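Local structure of peptidoglycan-N-acetylglucosamine deacetylase BC_1974 (Bacillus cereus, 5N1P) at residues L6-G11 with A30-I35; M58-H63 with R97-S102; T125-D130 with V159-D164. The protein removes the acetyl group from N-acetylglucosamine residues of peptidoglycan, a metal-dependent hydrolysis that leaves glucosamine and releases acetate. All coordinates share one frame; numbering follows the deposited sequence.

Contact 1: L6-G11 with A30-I35. With ZN (zinc ion), chain F; 8GK (~{N}-oxidanylnaphthalene-1-carboxamide), chain E.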
loop_
_atom_site.group_PDB
_atom_site.type_symbol
_atom_site.label_atom_id
_atom_site.label_comp_id
_atom_site.label_asym_id
_atom_site.label_seq_id
_atom_site.Cartn_x
_atom_site.Cartn_y
_atom_site.Cartn_z
ATOM N N LEU A 6 3.585 2.120 6.718
ATOM C CA LEU A 6 4.077 1.083 5.832
ATOM C C LEU A 6 2.945 0.691 4.911
ATOM O O LEU A 6 1.844 0.400 5.381
ATOM C CB LEU A 6 4.553 -0.138 6.607
ATOM C CG LEU A 6 5.913 -0.105 7.284
ATOM C CD1 LEU A 6 6.122 -1.373 8.083
ATOM C CD2 LEU A 6 7.007 0.061 6.230
ATOM N N THR A 7 3.198 0.678 3.613
ATOM C CA THR A 7 2.164 0.245 2.666
ATOM C C THR A 7 2.708 -0.848 1.755
ATOM O O THR A 7 3.865 -0.802 1.314
ATOM C CB THR A 7 1.603 1.416 1.801
ATOM O OG1 THR A 7 2.587 1.867 0.848
ATOM C CG2 THR A 7 1.161 2.588 2.692
ATOM N N PHE A 8 1.872 -1.845 1.489
ATOM C CA PHE A 8 2.297 -3.017 0.736
ATOM C C PHE A 8 1.365 -3.225 -0.434
ATOM O O PHE A 8 0.176 -3.439 -0.240
ATOM C CB PHE A 8 2.304 -4.264 1.620
ATOM C CG PHE A 8 3.233 -4.164 2.784
ATOM C CD1 PHE A 8 4.576 -4.446 2.623
ATOM C CD2 PHE A 8 2.770 -3.745 4.028
ATOM C CE1 PHE A 8 5.465 -4.337 3.699
ATOM C CE2 PHE A 8 3.648 -3.635 5.110
ATOM C CZ PHE A 8 4.999 -3.924 4.937
ATOM N N ASP A 9 1.926 -3.182 -1.635
ATOM C CA ASP A 9 1.177 -3.297 -2.888
ATOM C C ASP A 9 1.276 -4.677 -3.538
ATOM O O ASP A 9 2.270 -5.389 -3.360
ATOM C CB ASP A 9 1.700 -2.294 -3.926
ATOM C CG ASP A 9 1.326 -0.853 -3.629
ATOM O OD1 ASP A 9 0.683 -0.587 -2.603
ATOM O OD2 ASP A 9 1.705 0.029 -4.453
ATOM N N ASP A 10 0.242 -5.003 -4.316
ATOM C CA ASP A 10 0.221 -6.054 -5.349
ATOM C C ASP A 10 -0.221 -7.415 -4.812
ATOM O O ASP A 10 -0.316 -8.374 -5.581
ATOM C CB ASP A 10 1.571 -6.234 -6.075
ATOM C CG ASP A 10 2.045 -4.983 -6.827
ATOM O OD1 ASP A 10 1.269 -4.032 -7.038
ATOM O OD2 ASP A 10 3.225 -4.966 -7.246
ATOM N N GLY A 11 -0.517 -7.504 -3.520
ATOM C CA GLY A 11 -0.913 -8.772 -2.929
ATOM C C GLY A 11 -2.416 -9.037 -2.909
ATOM O O GLY A 11 -3.191 -8.379 -3.624
ATOM N N ALA A 30 -0.264 -1.689 9.493
ATOM C CA ALA A 30 0.167 -1.286 8.167
ATOM C C ALA A 30 -1.022 -1.196 7.229
ATOM O O ALA A 30 -2.173 -1.374 7.652
ATOM C CB ALA A 30 1.196 -2.277 7.632
ATOM N N THR A 31 -0.735 -0.912 5.958
ATOM C CA THR A 31 -1.774 -0.688 4.954
ATOM C C THR A 31 -1.463 -1.556 3.745
ATOM O O THR A 31 -0.318 -1.623 3.318
ATOM C CB THR A 31 -1.822 0.806 4.574
ATOM O OG1 THR A 31 -2.153 1.573 5.743
ATOM C CG2 THR A 31 -2.839 1.084 3.469
ATOM N N PHE A 32 -2.478 -2.232 3.206
ATOM C CA PHE A 32 -2.302 -3.157 2.094
ATOM C C PHE A 32 -3.157 -2.727 0.925
ATOM O O PHE A 32 -4.331 -2.442 1.114
ATOM C CB PHE A 32 -2.703 -4.586 2.504
ATOM C CG PHE A 32 -1.772 -5.203 3.504
ATOM C CD1 PHE A 32 -1.934 -4.973 4.859
ATOM C CD2 PHE A 32 -0.701 -5.966 3.080
ATOM C CE1 PHE A 32 -1.056 -5.515 5.778
ATOM C CE2 PHE A 32 0.179 -6.528 3.991
ATOM C CZ PHE A 32 0.002 -6.300 5.346
ATOM N N PHE A 33 -2.593 -2.717 -0.280
ATOM C CA PHE A 33 -3.333 -2.342 -1.482
ATOM C C PHE A 33 -3.361 -3.538 -2.415
ATOM O O PHE A 33 -2.324 -3.974 -2.922
ATOM C CB PHE A 33 -2.689 -1.111 -2.151
ATOM C CG PHE A 33 -2.816 0.146 -1.334
ATOM C CD1 PHE A 33 -4.049 0.779 -1.197
ATOM C CD2 PHE A 33 -1.698 0.706 -0.727
ATOM C CE1 PHE A 33 -4.169 1.952 -0.474
ATOM C CE2 PHE A 33 -1.814 1.887 0.019
ATOM C CZ PHE A 33 -3.044 2.502 0.147
ATOM N N LEU A 34 -4.555 -4.098 -2.585
ATOM C CA LEU A 34 -4.710 -5.428 -3.151
ATOM C C LEU A 34 -5.167 -5.412 -4.600
ATOM O O LEU A 34 -5.969 -4.566 -4.998
ATOM C CB LEU A 34 -5.723 -6.216 -2.322
ATOM C CG LEU A 34 -5.482 -6.263 -0.805
ATOM C CD1 LEU A 34 -6.504 -7.230 -0.196
ATOM C CD2 LEU A 34 -4.055 -6.694 -0.524
ATOM N N ILE A 35 -4.685 -6.390 -5.362
ATOM C CA ILE A 35 -5.098 -6.585 -6.752
ATOM C C ILE A 35 -6.234 -7.594 -6.792
ATOM O O ILE A 35 -6.174 -8.618 -6.128
ATOM C CB ILE A 35 -3.933 -7.069 -7.607
ATOM C CG1 ILE A 35 -2.871 -5.965 -7.689
ATOM C CG2 ILE A 35 -4.428 -7.480 -8.988
ATOM C CD1 ILE A 35 -1.631 -6.349 -8.475
HETATM ZN ZN ZN F . 1.577 -2.217 -8.157
HETATM C C1 8GK E . 3.178 0.347 -8.249
HETATM C C2 8GK E . 4.223 1.140 -8.963
HETATM C C3 8GK E . 4.896 0.541 -10.018
HETATM C C4 8GK E . 5.861 1.259 -10.715
HETATM C C5 8GK E . 6.146 2.580 -10.366
HETATM C C6 8GK E . 5.468 3.179 -9.310
HETATM C C7 8GK E . 4.501 2.456 -8.612
HETATM C C8 8GK E . 6.532 0.644 -11.763
HETATM C C9 8GK E . 6.252 -0.673 -12.116
HETATM C C10 8GK E . 5.289 -1.390 -11.415
HETATM C C11 8GK E . 4.612 -0.776 -10.369
HETATM O O12 8GK E . 2.175 0.078 -8.878
HETATM N N13 8GK E . 3.349 -0.077 -6.998
HETATM O O14 8GK E . 2.772 -1.301 -6.661
HETATM O O HOH W 1 0.208 2.103 6.986
HETATM O O HOH W 2 3.660 -3.011 -8.706
#
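Phe8 and Phe32 run alongside one another from neighbouring parallel strands, on one face of the pair. Their ring planes are 26° apart but offset, with centroids 5.3 Å apart and little face-to-face overlap. The closest touch is from the root of the Phe8 side chain to the rim of the Phe32 ring, Phe8 CB lying 3.7 Å from Phe32 CD2, while Phe8 CD2 rests over one face of Phe32. Ala30 CB meets the Phe8 ring in its plane, 3.8 Å from CE2. This is the tightly packed part, stitched by alternating backbone bonds from Thr31 N to Leu6 O, from Phe8 N to Thr31 O, and, nearly straight, from Phe33 N to Phe8 O at 2.9 Å. A water bridges Leu6 O and Thr31 OG1 at this end.

The other face carries Thr7, Thr31, Asp9 and Phe33. Asp9, with CG beside its own backbone N (chi1 -72°), brings OD1 to the edge of the Phe33 ring, 3.3 Å from CD2, with the carboxylate turned 78° from the ring plane. Arg97 holds OD1 in a salt bridge, while OD2 of Asp9, the probable proton acceptor, lies 2.8 Å from O14 of the inhibitor.

Toward the C-terminal ends the ladder continues, Asp10 N to Phe33 O and Ile35 N to Gly11 O, but the side chains thin out. Asp10, where the chain turns a corner, and Ile35 are partly exposed; Ile35 CD1 reaches Asp10 CA at 3.6 Å. Asp10 OD1 binds zinc, while OD2 accepts a short hydrogen bond from the zinc-bound water.

Strand 2-9, helix 16-25 and strand 31-34 form a beta-alpha-beta unit, with Leu19 of the helix packing on Phe8 and Phe32. Strand 157-163 pairs with strand 2-9, and strand 55-58 extends the sheet beyond strand 31-34.

Contact 2: M58-H63 with R97-S102; sequences MHSMTH and RPPYGS. With ZN (zinc ion), chain F; 8GK (~{N}-oxidanylnaphthalene-1-carboxamide), chain E.
With CG anti to the backbone N in both (chi1 -164° and -155°), His59 and His63 turn a ring face to Pro99 and their NE2 atoms to one zinc ion, each at 2.1 Å. Pro99 serves both rings. Its CB sits squarely over the centre of one face of His63, 3.6 Å from the ring centroid, while its CG lies over a face of His59, offset toward the rim, 4.1 Å from that centroid. Two CH-pi contacts from one proline therefore back both metal ligands.

On His59, ND1 donates to Arg97 O at 2.8 Å. The carbonyl oxygen is close to the imidazole plane, although the donor stands above the plane of the carbonyl group and not on a lone pair. This second-shell bond takes the ND1 hydrogen, leaves NE2 to the metal and fixes the rotation of the ring. A further backbone bond, from Arg97 N to Met58 O, ties the end of strand 55-58 to the start of the 97-102 loop. The Arg97 side chain runs on to a salt bridge with Asp9 and a hydrogen bond to Trp122 O.

Ser60 OG ties the first loop to itself, donating to His59 O at 2.6 Å and accepting from His63 N in an ST motif.

His63 points its edge at the face of Tyr100 in an offset edge-to-face stack, with planes at 75° and centroids 4.9 Å apart. Tyr100 is a central residue of the type II turn from Pro98 to Gly101, closed by Gly101 N to Pro98 O, and its own N donates almost straight to inhibitor O12 at 3.0 Å. O12 and O14 both reach the zinc.

With Asp10 supplying the third protein ligand, this is the Asp-His-His zinc site of CE4 polysaccharide deacetylases: the two histidines sit four residues apart in His-Ser-Met-Thr-His, and the Arg-Pro-Pro-Tyr-Gly loop lines the pocket.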
loop_
_atom_site.group_PDB
_atom_site.type_symbol
_atom_site.label_atom_id
_atom_site.label_comp_id
_atom_site.label_asym_id
_atom_site.label_seq_id
_atom_site.Cartn_x
_atom_site.Cartn_y
_atom_site.Cartn_z
ATOM N N MET A 58 -7.514 -0.694 -2.263
ATOM C CA MET A 58 -7.564 -1.223 -3.624
ATOM C C MET A 58 -6.361 -0.820 -4.471
ATOM O O MET A 58 -5.900 0.317 -4.394
ATOM C CB MET A 58 -8.829 -0.741 -4.343
ATOM C CG MET A 58 -10.113 -1.426 -3.871
ATOM S SD MET A 58 -10.792 -0.765 -2.342
ATOM C CE MET A 58 -11.053 0.938 -2.835
ATOM N N HIS A 59 -5.904 -1.746 -5.311
ATOM C CA HIS A 59 -4.775 -1.486 -6.227
ATOM C C HIS A 59 -5.117 -1.884 -7.666
ATOM O O HIS A 59 -4.215 -2.090 -8.468
ATOM C CB HIS A 59 -3.525 -2.236 -5.760
ATOM C CG HIS A 59 -2.239 -1.762 -6.380
ATOM N ND1 HIS A 59 -1.934 -0.429 -6.562
ATOM C CD2 HIS A 59 -1.152 -2.457 -6.797
ATOM C CE1 HIS A 59 -0.720 -0.324 -7.079
ATOM N NE2 HIS A 59 -0.224 -1.540 -7.238
ATOM N N SER A 60 -6.418 -1.974 -7.952
ATOM C CA SER A 60 -7.026 -2.203 -9.270
ATOM C C SER A 60 -7.215 -3.692 -9.590
ATOM O O SER A 60 -6.923 -4.569 -8.765
ATOM C CB SER A 60 -6.233 -1.531 -10.404
ATOM O OG SER A 60 -5.179 -2.359 -10.894
ATOM N N MET A 61 -7.754 -3.961 -10.776
ATOM C CA MET A 61 -8.013 -5.323 -11.242
ATOM C C MET A 61 -6.920 -5.815 -12.182
ATOM O O MET A 61 -6.443 -6.944 -12.069
ATOM C CB MET A 61 -9.358 -5.397 -11.977
ATOM C CG MET A 61 -10.575 -5.112 -11.125
ATOM S SD MET A 61 -10.825 -6.228 -9.717
ATOM C CE MET A 61 -10.897 -7.826 -10.502
ATOM N N THR A 62 -6.529 -4.955 -13.115
ATOM C CA THR A 62 -5.629 -5.347 -14.195
ATOM C C THR A 62 -4.198 -4.873 -13.999
ATOM O O THR A 62 -3.279 -5.414 -14.619
ATOM C CB THR A 62 -6.116 -4.806 -15.547
ATOM O OG1 THR A 62 -6.016 -3.371 -15.556
ATOM C CG2 THR A 62 -7.558 -5.217 -15.790
ATOM N N HIS A 63 -4.018 -3.832 -13.192
ATOM C CA HIS A 63 -2.711 -3.192 -13.038
ATOM C C HIS A 63 -2.141 -2.807 -14.408
ATOM O O HIS A 63 -0.926 -2.848 -14.627
ATOM C CB HIS A 63 -1.743 -4.119 -12.284
ATOM C CG HIS A 63 -0.642 -3.403 -11.559
ATOM N ND1 HIS A 63 0.440 -2.842 -12.203
ATOM C CD2 HIS A 63 -0.439 -3.196 -10.235
ATOM C CE1 HIS A 63 1.251 -2.301 -11.312
ATOM N NE2 HIS A 63 0.745 -2.508 -10.109
ATOM N N ARG A 97 -4.670 2.999 -4.263
ATOM C CA ARG A 97 -3.262 3.274 -4.580
ATOM C C ARG A 97 -3.103 3.050 -6.081
ATOM O O ARG A 97 -3.338 1.951 -6.578
ATOM C CB ARG A 97 -2.361 2.357 -3.744
ATOM C CG ARG A 97 -0.971 2.021 -4.271
ATOM C CD ARG A 97 0.052 3.137 -4.094
ATOM N NE ARG A 97 0.190 3.755 -2.777
ATOM C CZ ARG A 97 0.914 3.277 -1.764
ATOM N NH1 ARG A 97 1.494 2.084 -1.848
ATOM N NH2 ARG A 97 1.016 3.973 -0.631
ATOM N N PRO A 98 -2.749 4.106 -6.830
ATOM C CA PRO A 98 -2.677 3.927 -8.288
ATOM C C PRO A 98 -1.503 3.063 -8.714
ATOM O O PRO A 98 -0.370 3.320 -8.311
ATOM C CB PRO A 98 -2.480 5.356 -8.835
ATOM C CG PRO A 98 -2.799 6.271 -7.698
ATOM C CD PRO A 98 -2.531 5.506 -6.419
ATOM N N PRO A 99 -1.765 2.047 -9.541
ATOM C CA PRO A 99 -0.625 1.396 -10.175
ATOM C C PRO A 99 0.237 2.428 -10.919
ATOM O O PRO A 99 -0.299 3.279 -11.623
ATOM C CB PRO A 99 -1.285 0.415 -11.136
ATOM C CG PRO A 99 -2.578 0.058 -10.462
ATOM C CD PRO A 99 -3.031 1.340 -9.805
ATOM N N TYR A 100 1.551 2.347 -10.732
ATOM C CA TYR A 100 2.530 3.258 -11.341
ATOM C C TYR A 100 2.449 4.679 -10.778
ATOM O O TYR A 100 3.114 5.594 -11.283
ATOM C CB TYR A 100 2.395 3.276 -12.877
ATOM C CG TYR A 100 2.364 1.874 -13.430
ATOM C CD1 TYR A 100 3.520 1.088 -13.467
ATOM C CD2 TYR A 100 1.178 1.311 -13.861
ATOM C CE1 TYR A 100 3.480 -0.215 -13.946
ATOM C CE2 TYR A 100 1.132 0.015 -14.333
ATOM C CZ TYR A 100 2.283 -0.742 -14.369
ATOM O OH TYR A 100 2.214 -2.041 -14.828
ATOM N N GLY A 101 1.676 4.859 -9.711
ATOM C CA GLY A 101 1.526 6.179 -9.106
ATOM C C GLY A 101 0.550 7.051 -9.886
ATOM O O GLY A 101 0.223 6.748 -11.026
ATOM N N SER A 102 0.096 8.145 -9.284
ATOM C CA SER A 102 -0.937 8.976 -9.917
ATOM C C SER A 102 -0.441 9.895 -11.023
ATOM O O SER A 102 -1.254 10.420 -11.787
ATOM C CB SER A 102 -1.650 9.838 -8.870
ATOM O OG SER A 102 -0.763 10.781 -8.299
HETATM ZN ZN ZN F . 1.577 -2.217 -8.157
HETATM C C1 8GK E . 3.178 0.347 -8.249
HETATM C C2 8GK E . 4.223 1.140 -8.963
HETATM C C3 8GK E . 4.896 0.541 -10.018
HETATM C C4 8GK E . 5.861 1.259 -10.715
HETATM C C5 8GK E . 6.146 2.580 -10.366
HETATM C C6 8GK E . 5.468 3.179 -9.310
HETATM C C7 8GK E . 4.501 2.456 -8.612
HETATM C C8 8GK E . 6.532 0.644 -11.763
HETATM C C9 8GK E . 6.252 -0.673 -12.116
HETATM C C10 8GK E . 5.289 -1.390 -11.415
HETATM C C11 8GK E . 4.612 -0.776 -10.369
HETATM O O12 8GK E . 2.175 0.078 -8.878
HETATM N N13 8GK E . 3.349 -0.077 -6.998
HETATM O O14 8GK E . 2.772 -1.301 -6.661
HETATM O O HOH W 2 3.660 -3.011 -8.706
#

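Contact 3: T125-D130 with V159-D164; sequences TIDSLD and VILMHD. With 8GK (~{N}-oxidanylnaphthalene-1-carboxamide), chain E.
A histidine-carboxylate pair in the active site, Asp130 with His163, closes this contact at its C-terminal end. The carboxylate straddles the imidazole N-H: His163 ND1 donates to OD1 at 3.1 Å and to OD2 at 3.2 Å, each oxygen using its syn lone pair, with the two planes 31° apart. OD2 lies in the ring plane, also takes a weak bond from His163 N, and has Ser169 OG as a further partner. At the far edge of the ring, NE2 stands 2.8 Å from inhibitor O14, consistent with the inferred role of His163 as proton donor.

Further back, strand 126-127 and strand 157-163, joined through helix 138-152 as a beta-alpha-beta unit, run parallel. Val159 O accepts from both Thr125 N and Ile126 N, while Thr125 OG1, which also bonds Glu158, takes Val159 N at 2.8 Å. Leu161 N answers Ile126 O almost straight, also at 2.8 Å. Ile126 and Ile160 lie alongside each other, CB to CG1 4.2 Å.

Just past strand 126-127, Ser128 OG, set between its backbone N and carbonyl carbon (chi1 70°), donates to Leu161 O at 2.8 Å and accepts from Asp130 N in an ST turn.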
loop_
_atom_site.group_PDB
_atom_site.type_symbol
_atom_site.label_atom_id
_atom_site.label_comp_id
_atom_site.label_asym_id
_atom_site.label_seq_id
_atom_site.Cartn_x
_atom_site.Cartn_y
_atom_site.Cartn_z
ATOM N N THR A 125 5.575 8.690 0.036
ATOM C CA THR A 125 6.637 9.690 0.237
ATOM C C THR A 125 8.022 9.070 0.210
ATOM O O THR A 125 9.027 9.779 0.002
ATOM C CB THR A 125 6.479 10.454 1.567
ATOM O OG1 THR A 125 6.651 9.562 2.674
ATOM C CG2 THR A 125 5.116 11.129 1.655
ATOM N N ILE A 126 8.093 7.771 0.455
ATOM C CA ILE A 126 9.358 7.035 0.413
ATOM C C ILE A 126 9.198 5.801 -0.448
ATOM O O ILE A 126 8.327 4.976 -0.182
ATOM C CB ILE A 126 9.818 6.604 1.804
ATOM C CG1 ILE A 126 10.139 7.827 2.667
ATOM C CG2 ILE A 126 11.038 5.668 1.710
ATOM C CD1 ILE A 126 10.466 7.479 4.106
ATOM N N ASP A 127 10.011 5.690 -1.489
ATOM C CA ASP A 127 10.038 4.502 -2.334
ATOM C C ASP A 127 11.190 3.603 -1.882
ATOM O O ASP A 127 12.350 4.006 -1.922
ATOM C CB ASP A 127 10.178 4.913 -3.800
ATOM C CG ASP A 127 10.301 3.734 -4.754
ATOM O OD1 ASP A 127 10.203 2.565 -4.330
ATOM O OD2 ASP A 127 10.483 3.998 -5.964
ATOM N N SER A 128 10.867 2.390 -1.441
ATOM C CA SER A 128 11.879 1.469 -0.925
ATOM C C SER A 128 12.812 0.939 -2.009
ATOM O O SER A 128 13.851 0.347 -1.703
ATOM C CB SER A 128 11.201 0.285 -0.232
ATOM O OG SER A 128 10.551 -0.534 -1.190
ATOM N N LEU A 129 12.422 1.129 -3.271
ATOM C CA LEU A 129 13.180 0.597 -4.409
ATOM C C LEU A 129 13.346 -0.914 -4.333
ATOM O O LEU A 129 14.291 -1.469 -4.892
ATOM C CB LEU A 129 14.560 1.262 -4.499
ATOM C CG LEU A 129 14.533 2.773 -4.712
ATOM C CD1 LEU A 129 15.952 3.346 -4.644
ATOM C CD2 LEU A 129 13.883 3.108 -6.047
ATOM N N ASP A 130 12.417 -1.589 -3.660
ATOM C CA ASP A 130 12.586 -3.018 -3.411
ATOM C C ASP A 130 12.685 -3.831 -4.713
ATOM O O ASP A 130 13.354 -4.860 -4.753
ATOM C CB ASP A 130 11.466 -3.545 -2.490
ATOM C CG ASP A 130 10.061 -3.276 -3.011
ATOM O OD1 ASP A 130 9.877 -2.496 -3.967
ATOM O OD2 ASP A 130 9.135 -3.851 -2.412
ATOM N N VAL A 159 4.972 7.920 4.173
ATOM C CA VAL A 159 4.219 6.806 3.597
ATOM C C VAL A 159 5.172 5.996 2.747
ATOM O O VAL A 159 5.730 6.504 1.781
ATOM C CB VAL A 159 3.032 7.297 2.756
ATOM C CG1 VAL A 159 2.297 6.120 2.105
ATOM C CG2 VAL A 159 2.098 8.132 3.625
ATOM N N ILE A 160 5.389 4.745 3.133
ATOM C CA ILE A 160 6.464 3.947 2.561
ATOM C C ILE A 160 5.941 2.898 1.579
ATOM O O ILE A 160 5.101 2.071 1.940
ATOM C CB ILE A 160 7.257 3.247 3.669
ATOM C CG1 ILE A 160 7.822 4.293 4.637
ATOM C CG2 ILE A 160 8.353 2.387 3.064
ATOM C CD1 ILE A 160 8.148 3.732 5.998
ATOM N N LEU A 161 6.451 2.926 0.351
ATOM C CA LEU A 161 6.047 1.989 -0.693
ATOM C C LEU A 161 6.882 0.719 -0.671
ATOM O O LEU A 161 8.102 0.755 -0.887
ATOM C CB LEU A 161 6.155 2.634 -2.085
ATOM C CG LEU A 161 5.925 1.674 -3.258
ATOM C CD1 LEU A 161 4.476 1.157 -3.300
ATOM C CD2 LEU A 161 6.315 2.318 -4.590
ATOM N N MET A 162 6.205 -0.397 -0.406
ATOM C CA MET A 162 6.806 -1.717 -0.495
ATOM C C MET A 162 5.829 -2.672 -1.182
ATOM O O MET A 162 4.682 -2.316 -1.462
ATOM C CB MET A 162 7.183 -2.246 0.890
ATOM C CG MET A 162 8.174 -1.355 1.581
ATOM S SD MET A 162 8.680 -1.959 3.182
ATOM C CE MET A 162 9.717 -3.328 2.682
ATOM N N HIS A 163 6.297 -3.883 -1.455
ATOM C CA HIS A 163 5.492 -4.877 -2.153
ATOM C C HIS A 163 5.619 -6.202 -1.435
ATOM O O HIS A 163 6.712 -6.774 -1.397
ATOM C CB HIS A 163 5.938 -5.007 -3.624
ATOM C CG HIS A 163 5.855 -3.725 -4.396
ATOM N ND1 HIS A 163 6.835 -2.757 -4.345
ATOM C CD2 HIS A 163 4.898 -3.246 -5.228
ATOM C CE1 HIS A 163 6.491 -1.742 -5.119
ATOM N NE2 HIS A 163 5.317 -2.012 -5.661
ATOM N N ASP A 164 4.527 -6.704 -0.855
ATOM C CA ASP A 164 4.641 -7.923 -0.047
ATOM C C ASP A 164 4.683 -9.191 -0.900
ATOM O O ASP A 164 4.801 -10.286 -0.356
ATOM C CB ASP A 164 3.525 -8.016 1.011
ATOM C CG ASP A 164 2.120 -7.972 0.419
ATOM O OD1 ASP A 164 1.890 -7.171 -0.505
ATOM O OD2 ASP A 164 1.240 -8.727 0.904
HETATM C C1 8GK E . 3.178 0.347 -8.249
HETATM C C2 8GK E . 4.223 1.140 -8.963
HETATM C C3 8GK E . 4.896 0.541 -10.018
HETATM C C4 8GK E . 5.861 1.259 -10.715
HETATM C C5 8GK E . 6.146 2.580 -10.366
HETATM C C6 8GK E . 5.468 3.179 -9.310
HETATM C C7 8GK E . 4.501 2.456 -8.612
HETATM C C8 8GK E . 6.532 0.644 -11.763
HETATM C C9 8GK E . 6.252 -0.673 -12.116
HETATM C C10 8GK E . 5.289 -1.390 -11.415
HETATM C C11 8GK E . 4.612 -0.776 -10.369
HETATM O O12 8GK E . 2.175 0.078 -8.878
HETATM N N13 8GK E . 3.349 -0.077 -6.998
HETATM O O14 8GK E . 2.772 -1.301 -6.661
#

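In the fold
The three contacts surround one pocket. Contacts 1 and 3 belong to the same sheet: strands 2-9 and 157-163 are neighbours in it, joined by Asp9 N to Met162 O at 2.9 Å and Thr7 OG1 to Ile160 O at 2.7 Å. Contact 2 is attached to contact 1 by Leu34 O to His59 N at 2.8 Å and by the salt bridge from Asp9 OD1 to Arg97 NH1 at 2.9 Å. Contacts 2 and 3, with centres about 14 Å apart, meet by packing, Arg97 NH1 lying 3.4 Å from Leu161 CD1. Contacts 1 and 2 share the zinc and its water, and all three touch the hydroxamate inhibitor.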